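Local coordinates for protein AHL synthase (Burkholderia glumae, PDB 3P2H) that probably makes N-acyl-homoserine lactone quorum-sensing signals from acyl-ACP and S-adenosyl-L-methionine, releasing methylthioadenosine, at residues V26-L31 and K41-Q46; D45-D50 and Q80-H85. The protein carries 3 engineered substitutions. All coordinates share one frame; numbering follows the deposited sequence.

Interaction 1: V26-L31 and K41-Q46. Engineered in segment 41-46: M42 (natural residue Phe). With MTA (5'-deoxy-5'-methylthioadenosine), chain B; NOO (N-(3-oxocyclohex-1-en-1-yl)octanamide), chain C.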
ATOM      1  N   VAL A  26       4.768  -3.452 -12.822  1.00 17.98           N
ATOM      2  CA  VAL A  26       4.963  -4.255 -11.621  1.00 16.78           C
ATOM      3  C   VAL A  26       3.908  -5.348 -11.423  1.00 17.36           C
ATOM      4  O   VAL A  26       4.230  -6.536 -11.339  1.00 17.09           O
ATOM      5  CB  VAL A  26       4.965  -3.373 -10.353  1.00 16.49           C
ATOM      6  CG1 VAL A  26       5.040  -4.258  -9.109  1.00 17.39           C
ATOM      7  CG2 VAL A  26       6.140  -2.411 -10.384  1.00 18.19           C
ATOM      8  N   PHE A  27       2.646  -4.941 -11.358  1.00 17.06           N
ATOM      9  CA  PHE A  27       1.565  -5.879 -11.114  1.00 17.50           C
ATOM     10  C   PHE A  27       1.132  -6.747 -12.278  1.00 19.23           C
ATOM     11  O   PHE A  27       0.668  -7.863 -12.070  1.00 20.99           O
ATOM     12  CB  PHE A  27       0.377  -5.113 -10.532  1.00 17.78           C
ATOM     13  CG  PHE A  27       0.730  -4.365  -9.286  1.00 17.14           C
ATOM     14  CD1 PHE A  27       0.870  -5.036  -8.076  1.00 17.72           C
ATOM     15  CD2 PHE A  27       1.026  -3.011  -9.336  1.00 16.87           C
ATOM     16  CE1 PHE A  27       1.306  -4.365  -6.940  1.00 18.32           C
ATOM     17  CE2 PHE A  27       1.466  -2.335  -8.200  1.00 17.47           C
ATOM     18  CZ  PHE A  27       1.605  -3.013  -7.003  1.00 16.79           C
ATOM     19  N   VAL A  28       1.285  -6.255 -13.498  1.00 19.60           N
ATOM     20  CA  VAL A  28       0.898  -7.052 -14.650  1.00 21.16           C
ATOM     21  C   VAL A  28       2.087  -7.772 -15.284  1.00 23.52           C
ATOM     22  O   VAL A  28       2.042  -8.987 -15.485  1.00 23.99           O
ATOM     23  CB  VAL A  28       0.184  -6.189 -15.704  1.00 21.19           C
ATOM     24  CG1 VAL A  28      -0.116  -7.022 -16.948  1.00 21.63           C
ATOM     25  CG2 VAL A  28      -1.103  -5.637 -15.119  1.00 18.54           C
ATOM     26  N   GLU A  29       3.159  -7.045 -15.583  1.00 24.42           N
ATOM     27  CA  GLU A  29       4.322  -7.685 -16.198  1.00 26.70           C
ATOM     28  C   GLU A  29       5.166  -8.494 -15.226  1.00 27.60           C
ATOM     29  O   GLU A  29       5.523  -9.633 -15.505  1.00 28.67           O
ATOM     30  CB  GLU A  29       5.211  -6.649 -16.875  1.00 26.93           C
ATOM     31  CG  GLU A  29       4.483  -5.821 -17.898  1.00 27.61           C
ATOM     32  CD  GLU A  29       5.408  -5.002 -18.756  1.00 28.87           C
ATOM     33  OE1 GLU A  29       6.512  -4.638 -18.297  1.00 27.52           O
ATOM     34  OE2 GLU A  29       5.016  -4.706 -19.904  1.00 32.75           O
ATOM     35  N   GLN A  30       5.484  -7.910 -14.081  1.00 28.11           N
ATOM     36  CA  GLN A  30       6.305  -8.605 -13.104  1.00 29.14           C
ATOM     37  C   GLN A  30       5.591  -9.729 -12.374  1.00 28.91           C
ATOM     38  O   GLN A  30       6.066 -10.868 -12.349  1.00 29.15           O
ATOM     39  CB  GLN A  30       6.839  -7.623 -12.070  1.00 31.13           C
ATOM     40  CG  GLN A  30       8.314  -7.779 -11.827  1.00 36.26           C
ATOM     41  CD  GLN A  30       9.121  -7.175 -12.949  1.00 39.37           C
ATOM     42  OE1 GLN A  30       9.196  -5.945 -13.075  1.00 42.46           O
ATOM     43  NE2 GLN A  30       9.720  -8.025 -13.785  1.00 40.00           N
ATOM     44  N   LEU A  31       4.451  -9.402 -11.774  1.00 27.28           N
ATOM     45  CA  LEU A  31       3.690 -10.369 -11.003  1.00 27.39           C
ATOM     46  C   LEU A  31       2.675 -11.138 -11.829  1.00 27.09           C
ATOM     47  O   LEU A  31       2.136 -12.145 -11.371  1.00 28.92           O
ATOM     48  CB  LEU A  31       2.994  -9.655  -9.840  1.00 26.91           C
ATOM     49  CG  LEU A  31       3.935  -8.831  -8.956  1.00 28.29           C
ATOM     50  CD1 LEU A  31       3.134  -8.087  -7.892  1.00 26.64           C
ATOM     51  CD2 LEU A  31       4.956  -9.754  -8.302  1.00 28.91           C
ATOM     52  N   LYS A  41       0.221   1.485 -21.343  1.00 25.59           N
ATOM     53  CA  LYS A  41       0.392   0.610 -20.192  1.00 24.46           C
ATOM     54  C   LYS A  41      -0.354   1.255 -19.031  1.00 22.40           C
ATOM     55  O   LYS A  41       0.012   2.337 -18.574  1.00 21.14           O
ATOM     56  CB  LYS A  41       1.873   0.462 -19.843  1.00 24.11           C
ATOM     57  CG  LYS A  41       2.693  -0.225 -20.915  1.00 24.42           C
ATOM     58  CD  LYS A  41       4.150  -0.325 -20.492  1.00 27.38           C
ATOM     59  CE  LYS A  41       4.966  -1.056 -21.534  1.00 26.10           C
ATOM     60  NZ  LYS A  41       6.403  -1.116 -21.148  1.00 27.38           N
ATOM     61  N   MET A  42      -1.406   0.599 -18.567  1.00 21.28           N
ATOM     62  CA  MET A  42      -2.198   1.139 -17.471  1.00 21.83           C
ATOM     63  C   MET A  42      -2.787   0.048 -16.601  1.00 22.05           C
ATOM     64  O   MET A  42      -3.422  -0.879 -17.100  1.00 24.13           O
ATOM     65  CB  MET A  42      -3.329   2.006 -18.031  1.00 23.40           C
ATOM     66  CG  MET A  42      -4.376   2.440 -17.010  1.00 26.27           C
ATOM     67  SD  MET A  42      -3.699   3.481 -15.693  1.00 26.37           S
ATOM     68  CE  MET A  42      -3.387   5.021 -16.591  1.00 27.07           C
ATOM     69  N   GLU A  43      -2.561   0.152 -15.299  1.00 20.79           N
ATOM     70  CA  GLU A  43      -3.112  -0.814 -14.361  1.00 20.26           C
ATOM     71  C   GLU A  43      -3.879  -0.025 -13.311  1.00 20.68           C
ATOM     72  O   GLU A  43      -3.282   0.694 -12.520  1.00 20.20           O
ATOM     73  CB  GLU A  43      -1.999  -1.630 -13.692  1.00 19.25           C
ATOM     74  CG  GLU A  43      -2.488  -2.732 -12.747  1.00 19.20           C
ATOM     75  CD  GLU A  43      -3.084  -2.199 -11.443  1.00 21.26           C
ATOM     76  OE1 GLU A  43      -2.324  -1.693 -10.593  1.00 18.75           O
ATOM     77  OE2 GLU A  43      -4.318  -2.284 -11.269  1.00 22.53           O
ATOM     78  N   ARG A  44      -5.204  -0.132 -13.337  1.00 21.15           N
ATOM     79  CA  ARG A  44      -6.043   0.549 -12.355  1.00 22.61           C
ATOM     80  C   ARG A  44      -7.331  -0.241 -12.157  1.00 20.01           C
ATOM     81  O   ARG A  44      -7.755  -0.979 -13.047  1.00 18.42           O
ATOM     82  CB  ARG A  44      -6.370   1.979 -12.801  1.00 25.87           C
ATOM     83  CG  ARG A  44      -7.456   2.101 -13.856  1.00 28.38           C
ATOM     84  CD  ARG A  44      -7.962   3.541 -13.945  1.00 32.97           C
ATOM     85  NE  ARG A  44      -6.883   4.475 -14.253  1.00 37.80           N
ATOM     86  CZ  ARG A  44      -7.055   5.761 -14.554  1.00 40.62           C
ATOM     87  NH1 ARG A  44      -8.276   6.288 -14.588  1.00 42.12           N
ATOM     88  NH2 ARG A  44      -6.000   6.523 -14.832  1.00 40.29           N
ATOM     89  N   ASP A  45      -7.933  -0.103 -10.980  1.00 19.00           N
ATOM     90  CA  ASP A  45      -9.182  -0.794 -10.672  1.00 18.99           C
ATOM     91  C   ASP A  45     -10.220   0.177 -10.101  1.00 18.00           C
ATOM     92  O   ASP A  45     -10.042   1.391 -10.165  1.00 16.79           O
ATOM     93  CB  ASP A  45      -8.939  -1.942  -9.682  1.00 18.86           C
ATOM     94  CG  ASP A  45      -8.366  -1.467  -8.361  1.00 17.94           C
ATOM     95  OD1 ASP A  45      -8.470  -0.264  -8.056  1.00 17.54           O
ATOM     96  OD2 ASP A  45      -7.827  -2.311  -7.617  1.00 19.50           O
ATOM     97  N   GLN A  46     -11.295  -0.363  -9.537  1.00 18.09           N
ATOM     98  CA  GLN A  46     -12.364   0.463  -8.979  1.00 17.65           C
ATOM     99  C   GLN A  46     -11.964   1.234  -7.725  1.00 18.02           C
ATOM    100  O   GLN A  46     -12.707   2.102  -7.264  1.00 18.25           O
ATOM    101  CB  GLN A  46     -13.591  -0.392  -8.655  1.00 18.96           C
ATOM    102  CG  GLN A  46     -13.405  -1.347  -7.477  1.00 20.30           C
ATOM    103  CD  GLN A  46     -13.006  -2.743  -7.910  1.00 22.88           C
ATOM    104  OE1 GLN A  46     -12.023  -2.923  -8.623  1.00 23.02           O
ATOM    105  NE2 GLN A  46     -13.772  -3.746  -7.475  1.00 21.28           N
TER
HETATM  106  CS  MTA B 204      -3.607  -8.412  -3.631  1.00 37.89           C
HETATM  107  S5' MTA B 204      -3.424 -10.214  -3.787  1.00 38.86           S
HETATM  108  C5' MTA B 204      -3.137 -10.380  -5.575  1.00 34.43           C
HETATM  109  C4' MTA B 204      -4.415 -10.740  -6.336  1.00 32.50           C
HETATM  110  O4' MTA B 204      -5.363  -9.653  -6.146  1.00 31.04           O
HETATM  111  C2' MTA B 204      -4.916  -9.667  -8.442  1.00 30.42           C
HETATM  112  O2' MTA B 204      -5.337  -9.860  -9.796  1.00 33.33           O
HETATM  113  C3' MTA B 204      -4.088 -10.852  -7.831  1.00 30.96           C
HETATM  114  O3' MTA B 204      -4.596 -12.095  -8.331  1.00 32.15           O
HETATM  115  C1' MTA B 204      -6.052  -9.501  -7.416  1.00 27.90           C
HETATM  116  N9  MTA B 204      -6.661  -8.155  -7.460  1.00 25.22           N
HETATM  117  C8  MTA B 204      -6.037  -6.949  -7.247  1.00 23.93           C
HETATM  118  N7  MTA B 204      -6.873  -5.963  -7.360  1.00 24.17           N
HETATM  119  C5  MTA B 204      -8.101  -6.464  -7.654  1.00 24.19           C
HETATM  120  C6  MTA B 204      -9.399  -5.899  -7.892  1.00 23.24           C
HETATM  121  N6  MTA B 204      -9.578  -4.528  -7.841  1.00 23.54           N
HETATM  122  N1  MTA B 204     -10.450  -6.738  -8.169  1.00 22.51           N
HETATM  123  C2  MTA B 204     -10.297  -8.094  -8.226  1.00 23.30           C
HETATM  124  N3  MTA B 204      -9.066  -8.642  -8.001  1.00 22.98           N
HETATM  125  C4  MTA B 204      -7.973  -7.894  -7.721  1.00 23.94           C
HETATM  126  C1  NOO C 300       5.374  -7.099  -3.480  1.00 40.41           C
HETATM  127  O1  NOO C 300       6.228  -7.871  -3.058  1.00 41.44           O
HETATM  128  C2  NOO C 300       4.202  -6.631  -2.627  1.00 39.87           C
HETATM  129  C3  NOO C 300       2.959  -6.300  -3.183  1.00 40.01           C
HETATM  130  C4  NOO C 300       2.871  -6.210  -4.720  1.00 40.85           C
HETATM  131  C5  NOO C 300       4.214  -5.783  -5.436  1.00 40.83           C
HETATM  132  C6  NOO C 300       5.458  -6.592  -4.955  1.00 40.21           C
HETATM  133  N7  NOO C 300       1.736  -6.043  -2.429  1.00 39.44           N
HETATM  134  C8  NOO C 300       0.705  -5.069  -2.490  1.00 38.91           C
HETATM  135  O8  NOO C 300       0.079  -4.780  -3.505  1.00 39.35           O
HETATM  136  C9  NOO C 300       0.306  -4.298  -1.212  1.00 37.38           C
HETATM  137  C10 NOO C 300       0.808  -4.775   0.175  1.00 37.02           C
HETATM  138  C11 NOO C 300      -0.217  -4.366   1.268  1.00 34.23           C
HETATM  139  C12 NOO C 300       0.457  -3.907   2.573  1.00 33.44           C
HETATM  140  C13 NOO C 300      -0.592  -3.631   3.672  1.00 31.80           C
HETATM  141  C14 NOO C 300      -0.036  -3.935   5.076  1.00 27.57           C
HETATM  142  C15 NOO C 300      -0.982  -3.445   6.177  1.00 25.11           C
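E43 OE1 lies beside the ring of F27, 3.8 Å from F27 CD2, and is gripped by two arginines, R23 and R102, which both form salt bridges to it through NE. The carboxylate is turned 78° from the ring plane, and its oxygen approaches the ring obliquely. E43 reaches this place by running its CG anti to the backbone N (chi1 -177°) and then bending at chi2; on the way its aliphatic part passes V28, and E43 CG meets V28 CG2 at 4.0 Å. At the outer end of the contact, K41 stretches across E29 at about a right angle; K41 NZ stays 4.0 Å from E29 OE2, too far for a salt bridge though the charges should still attract.

F27 also serves the inhibitor. The inhibitor's C4 comes in at the edge of the F27 ring, near its plane, 3.3 Å from F27 CE1, while V26 CG1 sits over the centre of one face. L31, whose N-H closes the wide pi-type turn back to V26 O, adds through CD1 an apolar contact to the inhibitor's C5 at 3.5 Å. Farther along the loop, D45 OD2 accepts a hydrogen bond from N6 of methylthioadenosine (2.8 Å) and is also salt-bridged to R102. That arginine thus ties E43 to D45, so the electrostatic network beside the helix probably also helps to position the carboxylate that binds the adenine amine.

Interaction 2: D45-D50 and Q80-H85; sequences DQYDRD and QEVFPH. With MTA (5'-deoxy-5'-methylthioadenosine), chain B.
Y47 reaches across to E81 and V82, its chi1 of -59° setting CG anti to its own carbonyl carbon and swinging the ring off the loop, which brings the hydroxyl to E81. Beyond CB, the two long sides of the ring serve different partners. On one, the CD2-CE2 edge points at the adenine amino group of methylthioadenosine, with Y47 CE2 3.8 Å from N6, and Y47 CE2 also comes to 4.2 Å from V82 CG2. On the other, CE1 lies beside E81 OE2. Q46 CG covers one face, 3.4 Å above the plane and offset toward the rim. At the tip, Y47 OH donates a hydrogen bond of 2.7 Å to the anti lone pair of E81 OE2, and the ring and carboxylate planes are 58° apart. V82 CG2 packs near the same hydroxyl, while V82 CG1 touches C2 of the adenine at 3.7 Å.

A water joins the two segments beside this bond: it accepts from Q46 NE2 (2.7 Å) and donates to E81 OE2, which in this way collects two donors. The other end of the Q46 amide, OE1, accepts from the adenine N6 at 3.0 Å. Behind them the loop is shaped by a type I turn from D45 to D48 and by an Asx turn, in which D45 OD1 takes the N-H of Y47 from 53° out of the carboxylate plane. The bridge through E81 OE2 joins the loop to E81 of helix 78-81 beside the adenine, consistent with a pocket wall that holds the Q46 amide in the orientation needed to accept from N6.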
ATOM      1  N   ASP A  45      -7.933  -0.103 -10.980  1.00 19.00           N
ATOM      2  CA  ASP A  45      -9.182  -0.794 -10.672  1.00 18.99           C
ATOM      3  C   ASP A  45     -10.220   0.177 -10.101  1.00 18.00           C
ATOM      4  O   ASP A  45     -10.042   1.391 -10.165  1.00 16.79           O
ATOM      5  CB  ASP A  45      -8.939  -1.942  -9.682  1.00 18.86           C
ATOM      6  CG  ASP A  45      -8.366  -1.467  -8.361  1.00 17.94           C
ATOM      7  OD1 ASP A  45      -8.470  -0.264  -8.056  1.00 17.54           O
ATOM      8  OD2 ASP A  45      -7.827  -2.311  -7.617  1.00 19.50           O
ATOM      9  N   GLN A  46     -11.295  -0.363  -9.537  1.00 18.09           N
ATOM     10  CA  GLN A  46     -12.364   0.463  -8.979  1.00 17.65           C
ATOM     11  C   GLN A  46     -11.964   1.234  -7.725  1.00 18.02           C
ATOM     12  O   GLN A  46     -12.707   2.102  -7.264  1.00 18.25           O
ATOM     13  CB  GLN A  46     -13.591  -0.392  -8.655  1.00 18.96           C
ATOM     14  CG  GLN A  46     -13.405  -1.347  -7.477  1.00 20.30           C
ATOM     15  CD  GLN A  46     -13.006  -2.743  -7.910  1.00 22.88           C
ATOM     16  OE1 GLN A  46     -12.023  -2.923  -8.623  1.00 23.02           O
ATOM     17  NE2 GLN A  46     -13.772  -3.746  -7.475  1.00 21.28           N
ATOM     18  N   TYR A  47     -10.797   0.924  -7.172  1.00 17.16           N
ATOM     19  CA  TYR A  47     -10.344   1.601  -5.964  1.00 17.37           C
ATOM     20  C   TYR A  47      -9.482   2.831  -6.224  1.00 18.90           C
ATOM     21  O   TYR A  47      -9.023   3.489  -5.292  1.00 17.92           O
ATOM     22  CB  TYR A  47      -9.636   0.595  -5.066  1.00 17.66           C
ATOM     23  CG  TYR A  47     -10.577  -0.524  -4.705  1.00 15.87           C
ATOM     24  CD1 TYR A  47     -11.678  -0.283  -3.889  1.00 17.83           C
ATOM     25  CD2 TYR A  47     -10.440  -1.787  -5.270  1.00 15.54           C
ATOM     26  CE1 TYR A  47     -12.629  -1.271  -3.653  1.00 18.66           C
ATOM     27  CE2 TYR A  47     -11.382  -2.779  -5.043  1.00 17.42           C
ATOM     28  CZ  TYR A  47     -12.479  -2.511  -4.237  1.00 17.05           C
ATOM     29  OH  TYR A  47     -13.454  -3.460  -4.055  1.00 17.49           O
ATOM     30  N   ASP A  48      -9.275   3.139  -7.501  1.00 17.63           N
ATOM     31  CA  ASP A  48      -8.510   4.317  -7.883  1.00 18.57           C
ATOM     32  C   ASP A  48      -9.549   5.404  -8.140  1.00 18.36           C
ATOM     33  O   ASP A  48     -10.141   5.464  -9.211  1.00 17.26           O
ATOM     34  CB  ASP A  48      -7.690   4.021  -9.137  1.00 16.86           C
ATOM     35  CG  ASP A  48      -6.558   3.055  -8.864  1.00 16.67           C
ATOM     36  OD1 ASP A  48      -5.715   3.374  -8.004  1.00 16.64           O
ATOM     37  OD2 ASP A  48      -6.513   1.981  -9.496  1.00 16.60           O
ATOM     38  N   ARG A  49      -9.776   6.246  -7.134  1.00 18.57           N
ATOM     39  CA  ARG A  49     -10.779   7.306  -7.203  1.00 19.13           C
ATOM     40  C   ARG A  49     -10.172   8.675  -6.916  1.00 18.98           C
ATOM     41  O   ARG A  49      -9.007   8.780  -6.539  1.00 18.32           O
ATOM     42  CB  ARG A  49     -11.886   7.034  -6.179  1.00 17.57           C
ATOM     43  CG  ARG A  49     -12.366   5.588  -6.137  1.00 17.44           C
ATOM     44  CD  ARG A  49     -13.457   5.377  -5.079  1.00 18.33           C
ATOM     45  NE  ARG A  49     -13.022   5.773  -3.738  1.00 17.04           N
ATOM     46  CZ  ARG A  49     -12.882   4.942  -2.708  1.00 17.91           C
ATOM     47  NH1 ARG A  49     -13.141   3.646  -2.849  1.00 16.27           N
ATOM     48  NH2 ARG A  49     -12.483   5.410  -1.530  1.00 15.97           N
ATOM     49  N   ASP A  50     -10.972   9.723  -7.072  1.00 18.43           N
ATOM     50  CA  ASP A  50     -10.483  11.070  -6.821  1.00 19.37           C
ATOM     51  C   ASP A  50      -9.982  11.211  -5.390  1.00 19.33           C
ATOM     52  O   ASP A  50      -9.035  11.955  -5.136  1.00 18.72           O
ATOM     53  CB  ASP A  50     -11.580  12.114  -7.050  1.00 20.34           C
ATOM     54  CG  ASP A  50     -11.965  12.262  -8.511  1.00 22.33           C
ATOM     55  OD1 ASP A  50     -11.220  11.791  -9.400  1.00 21.77           O
ATOM     56  OD2 ASP A  50     -13.023  12.874  -8.770  1.00 23.50           O
ATOM     57  N   GLN A  80     -11.990  -5.588   1.858  1.00 16.94           N
ATOM     58  CA  GLN A  80     -13.389  -5.614   2.256  1.00 16.18           C
ATOM     59  C   GLN A  80     -14.324  -6.232   1.229  1.00 16.47           C
ATOM     60  O   GLN A  80     -15.064  -7.165   1.538  1.00 16.92           O
ATOM     61  CB  GLN A  80     -13.847  -4.191   2.555  1.00 16.83           C
ATOM     62  CG  GLN A  80     -15.338  -4.035   2.798  1.00 18.36           C
ATOM     63  CD  GLN A  80     -15.750  -2.579   2.816  1.00 18.62           C
ATOM     64  OE1 GLN A  80     -15.605  -1.873   1.820  1.00 18.25           O
ATOM     65  NE2 GLN A  80     -16.257  -2.119   3.953  1.00 17.77           N
ATOM     66  N   GLU A  81     -14.280  -5.710   0.009  1.00 16.33           N
ATOM     67  CA  GLU A  81     -15.153  -6.165  -1.065  1.00 18.26           C
ATOM     68  C   GLU A  81     -14.699  -7.369  -1.876  1.00 18.77           C
ATOM     69  O   GLU A  81     -15.515  -8.208  -2.239  1.00 20.27           O
ATOM     70  CB  GLU A  81     -15.431  -4.995  -2.018  1.00 18.65           C
ATOM     71  CG  GLU A  81     -16.206  -3.872  -1.353  1.00 19.91           C
ATOM     72  CD  GLU A  81     -16.565  -2.745  -2.300  1.00 21.73           C
ATOM     73  OE1 GLU A  81     -17.524  -2.015  -1.983  1.00 19.17           O
ATOM     74  OE2 GLU A  81     -15.889  -2.580  -3.344  1.00 21.22           O
ATOM     75  N   VAL A  82     -13.407  -7.456  -2.159  1.00 18.70           N
ATOM     76  CA  VAL A  82     -12.875  -8.546  -2.966  1.00 19.73           C
ATOM     77  C   VAL A  82     -12.369  -9.768  -2.191  1.00 19.55           C
ATOM     78  O   VAL A  82     -12.689 -10.900  -2.549  1.00 20.07           O
ATOM     79  CB  VAL A  82     -11.740  -8.022  -3.880  1.00 21.31           C
ATOM     80  CG1 VAL A  82     -11.175  -9.152  -4.745  1.00 23.59           C
ATOM     81  CG2 VAL A  82     -12.274  -6.905  -4.757  1.00 21.12           C
ATOM     82  N   PHE A  83     -11.598  -9.548  -1.129  1.00 17.92           N
ATOM     83  CA  PHE A  83     -11.059 -10.661  -0.358  1.00 17.90           C
ATOM     84  C   PHE A  83     -11.475 -10.706   1.114  1.00 17.13           C
ATOM     85  O   PHE A  83     -10.643 -10.928   1.992  1.00 16.32           O
ATOM     86  CB  PHE A  83      -9.534 -10.642  -0.454  1.00 19.00           C
ATOM     87  CG  PHE A  83      -9.014 -10.770  -1.855  1.00 22.24           C
ATOM     88  CD1 PHE A  83      -9.241 -11.930  -2.594  1.00 22.71           C
ATOM     89  CD2 PHE A  83      -8.292  -9.736  -2.439  1.00 21.95           C
ATOM     90  CE1 PHE A  83      -8.757 -12.061  -3.895  1.00 22.29           C
ATOM     91  CE2 PHE A  83      -7.801  -9.855  -3.741  1.00 24.12           C
ATOM     92  CZ  PHE A  83      -8.036 -11.024  -4.469  1.00 24.78           C
ATOM     93  N   PRO A  84     -12.773 -10.535   1.403  1.00 17.30           N
ATOM     94  CA  PRO A  84     -13.215 -10.566   2.801  1.00 17.12           C
ATOM     95  C   PRO A  84     -12.990 -11.899   3.515  1.00 17.75           C
ATOM     96  O   PRO A  84     -12.867 -11.942   4.743  1.00 15.87           O
ATOM     97  CB  PRO A  84     -14.697 -10.218   2.694  1.00 18.71           C
ATOM     98  CG  PRO A  84     -15.082 -10.830   1.382  1.00 18.31           C
ATOM     99  CD  PRO A  84     -13.925 -10.433   0.491  1.00 16.62           C
ATOM    100  N   HIS A  85     -12.938 -12.982   2.744  1.00 15.47           N
ATOM    101  CA  HIS A  85     -12.751 -14.316   3.303  1.00 16.24           C
ATOM    102  C   HIS A  85     -11.336 -14.554   3.827  1.00 17.82           C
ATOM    103  O   HIS A  85     -11.059 -15.584   4.441  1.00 16.27           O
ATOM    104  CB  HIS A  85     -13.109 -15.377   2.252  1.00 16.40           C
ATOM    105  CG  HIS A  85     -12.398 -15.201   0.945  1.00 18.31           C
ATOM    106  ND1 HIS A  85     -11.057 -15.475   0.779  1.00 18.38           N
ATOM    107  CD2 HIS A  85     -12.841 -14.756  -0.257  1.00 18.52           C
ATOM    108  CE1 HIS A  85     -10.704 -15.207  -0.466  1.00 17.41           C
ATOM    109  NE2 HIS A  85     -11.768 -14.769  -1.116  1.00 18.37           N
TER
HETATM  110  CS  MTA B 204      -3.607  -8.412  -3.631  1.00 37.89           C
HETATM  111  S5' MTA B 204      -3.424 -10.214  -3.787  1.00 38.86           S
HETATM  112  C5' MTA B 204      -3.137 -10.380  -5.575  1.00 34.43           C
HETATM  113  C4' MTA B 204      -4.415 -10.740  -6.336  1.00 32.50           C
HETATM  114  O4' MTA B 204      -5.363  -9.653  -6.146  1.00 31.04           O
HETATM  115  C2' MTA B 204      -4.916  -9.667  -8.442  1.00 30.42           C
HETATM  116  O2' MTA B 204      -5.337  -9.860  -9.796  1.00 33.33           O
HETATM  117  C3' MTA B 204      -4.088 -10.852  -7.831  1.00 30.96           C
HETATM  118  O3' MTA B 204      -4.596 -12.095  -8.331  1.00 32.15           O
HETATM  119  C1' MTA B 204      -6.052  -9.501  -7.416  1.00 27.90           C
HETATM  120  N9  MTA B 204      -6.661  -8.155  -7.460  1.00 25.22           N
HETATM  121  C8  MTA B 204      -6.037  -6.949  -7.247  1.00 23.93           C
HETATM  122  N7  MTA B 204      -6.873  -5.963  -7.360  1.00 24.17           N
HETATM  123  C5  MTA B 204      -8.101  -6.464  -7.654  1.00 24.19           C
HETATM  124  C6  MTA B 204      -9.399  -5.899  -7.892  1.00 23.24           C
HETATM  125  N6  MTA B 204      -9.578  -4.528  -7.841  1.00 23.54           N
HETATM  126  N1  MTA B 204     -10.450  -6.738  -8.169  1.00 22.51           N
HETATM  127  C2  MTA B 204     -10.297  -8.094  -8.226  1.00 23.30           C
HETATM  128  N3  MTA B 204      -9.066  -8.642  -8.001  1.00 22.98           N
HETATM  129  C4  MTA B 204      -7.973  -7.894  -7.721  1.00 23.94           C
HETATM  130  O   HOH W   1     -16.092  -3.646  -6.003  1.00 31.77           O

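In the fold
Both interactions involve the loop that joins helix 13-30 to strand 53-58, and they share D45 and Q46 at the edge of the adenine, with centres 15 Å apart. Interaction 1 fastens residues 41-46 of the loop back on the helix that precedes it; its touching residues are mostly buried, and the carboxylate of E43 at its centre is paired with arginines outside the two segments. Interaction 2 joins the later part to the distant segment 80-85, is only partly buried, and is carried by a direct tyrosine-carboxylate bond and a bridging water. The first contact adjoins both inhibitor and nucleoside, whereas the second touches the nucleoside alone. Together they tie the loop to helix 13-30 and to segment 80-85, with D45 and Q46 at the adenine amino group.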